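Sfrice_029225 (Spodoptera frugiperda, PDB 6I50) is an insect Eiger-type cytokine of the tumour necrosis factor family that probably binds a TNF receptor. Local coordinates at residues A[127-130]-A[131-135]. Numbering follows the deposited sequence.
Sequences LFLK and AGDRL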
loop_
_atom_site.group_PDB
_atom_site.type_symbol
_atom_site.label_atom_id
_atom_site.label_comp_id
_atom_site.label_asym_id
_atom_site.label_seq_id
_atom_site.Cartn_x
_atom_site.Cartn_y
_atom_site.Cartn_z
ATOM N N LEU A 127 8.283 4.917 8.663
ATOM C CA LEU A 127 8.140 5.184 10.090
ATOM C C LEU A 127 9.494 5.112 10.780
ATOM O O LEU A 127 10.325 4.263 10.451
ATOM C CB LEU A 127 7.190 4.167 10.737
ATOM C CG LEU A 127 5.745 4.156 10.235
ATOM C CD1 LEU A 127 5.025 2.919 10.764
ATOM C CD2 LEU A 127 5.022 5.440 10.636
ATOM N N PHE A 128 9.726 6.007 11.736
ATOM C CA PHE A 128 10.927 5.909 12.546
ATOM C C PHE A 128 10.700 4.877 13.640
ATOM O O PHE A 128 9.737 4.975 14.403
ATOM C CB PHE A 128 11.298 7.254 13.164
ATOM C CG PHE A 128 12.425 7.155 14.142
ATOM C CD1 PHE A 128 13.742 7.124 13.700
ATOM C CD2 PHE A 128 12.170 7.034 15.502
ATOM C CE1 PHE A 128 14.784 6.998 14.600
ATOM C CE2 PHE A 128 13.208 6.915 16.404
ATOM C CZ PHE A 128 14.513 6.895 15.955
ATOM N N LEU A 129 11.594 3.894 13.719
ATOM C CA LEU A 129 11.524 2.854 14.738
ATOM C C LEU A 129 12.853 2.773 15.469
ATOM O O LEU A 129 13.916 2.942 14.860
ATOM C CB LEU A 129 11.190 1.490 14.126
ATOM C CG LEU A 129 9.909 1.435 13.285
ATOM C CD1 LEU A 129 9.767 0.081 12.616
ATOM C CD2 LEU A 129 8.688 1.730 14.142
ATOM N N LYS A 130 12.793 2.521 16.775
ATOM C CA LYS A 130 13.985 2.377 17.599
ATOM C C LYS A 130 14.278 0.908 17.878
ATOM O O LYS A 130 13.366 0.092 18.031
ATOM C CB LYS A 130 13.828 3.099 18.941
ATOM C CG LYS A 130 13.664 4.594 18.846
ATOM C CD LYS A 130 13.874 5.257 20.200
ATOM C CE LYS A 130 15.320 5.152 20.647
ATOM N NZ LYS A 130 15.666 6.235 21.610
ATOM N N ALA A 131 15.569 0.583 17.970
ATOM C CA ALA A 131 15.966 -0.692 18.545
ATOM C C ALA A 131 15.254 -0.884 19.878
ATOM O O ALA A 131 15.192 0.035 20.702
ATOM C CB ALA A 131 17.487 -0.748 18.730
ATOM N N GLY A 132 14.675 -2.070 20.067
ATOM C CA GLY A 132 13.904 -2.359 21.258
ATOM C C GLY A 132 12.413 -2.114 21.133
ATOM O O GLY A 132 11.659 -2.510 22.030
ATOM N N ASP A 133 11.963 -1.466 20.061
ATOM C CA ASP A 133 10.531 -1.302 19.846
ATOM C C ASP A 133 9.869 -2.652 19.620
ATOM O O ASP A 133 10.451 -3.553 19.011
ATOM C CB ASP A 133 10.256 -0.420 18.630
ATOM C CG ASP A 133 10.443 1.058 18.904
ATOM O OD1 ASP A 133 10.754 1.441 20.052
ATOM O OD2 ASP A 133 10.269 1.848 17.948
ATOM N N ARG A 134 8.637 -2.781 20.106
ATOM C CA ARG A 134 7.744 -3.865 19.725
ATOM C C ARG A 134 6.567 -3.278 18.959
ATOM O O ARG A 134 6.063 -2.199 19.305
ATOM C CB ARG A 134 7.244 -4.643 20.946
ATOM C CG ARG A 134 8.130 -5.816 21.342
ATOM C CD ARG A 134 9.503 -5.370 21.817
ATOM N NE ARG A 134 10.186 -6.432 22.546
ATOM C CZ ARG A 134 11.335 -6.282 23.196
ATOM N NH1 ARG A 134 11.949 -5.107 23.204
ATOM N NH2 ARG A 134 11.877 -7.312 23.842
ATOM N N LEU A 135 6.149 -3.980 17.906
ATOM C CA LEU A 135 5.003 -3.584 17.100
ATOM C C LEU A 135 3.951 -4.675 17.170
ATOM O O LEU A 135 4.267 -5.850 16.971
ATOM C CB LEU A 135 5.392 -3.346 15.642
ATOM C CG LEU A 135 6.463 -2.283 15.396
ATOM C CD1 LEU A 135 6.811 -2.238 13.911
ATOM C CD2 LEU A 135 6.000 -0.919 15.877
#
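The carboxylate of Asp133 faces the backbone of Lys130. The amide N of Lys130 meets OD2 of Asp133 from above the carboxylate plane, 69° out of it, at 2.9 Å. The N-H points almost straight at the oxygen. OD1 of the same carboxylate lies 3.7 Å from CB of Lys130. The other flat group, the guanidinium of Arg134, takes the carbonyl O of Gly132 at its edge and in its plane, 2.9 Å from NH1. Asp133 also bonds back through its main chain: its N reaches O of Lys130 at 2.9 Å and closes a type II beta turn from Lys130 to Asp133. Gly132 sits at a positive phi of 94°, where a beta carbon would collide with the carbonyl O of the residue before. CG of Asp133 stands anti to its own carbonyl carbon (chi1 -78°), which turns the carboxylate back over the turn. Next to the turn, CD1 of Leu129 touches CD1 of Leu135 at 4.0 Å, one buried leucine from each strand. The turn thus joins strand 117-129, in one sheet of the TNF beta-sandwich, to strand 134-139 in the other. Arg91 forms a salt bridge with OD2 of Asp133, and Asn93 donates to OD1. The ammonium of Lys130 turns off to a salt bridge with Asp165. Replacing Asp133 by alanine would probably leave the Lys130 amide, Arg91 and Asn93 without this acceptor, though the main-chain bond of the turn would remain. With an amide, an arginine and an asparagine around it, the buried carboxylate is likely to stay ionised.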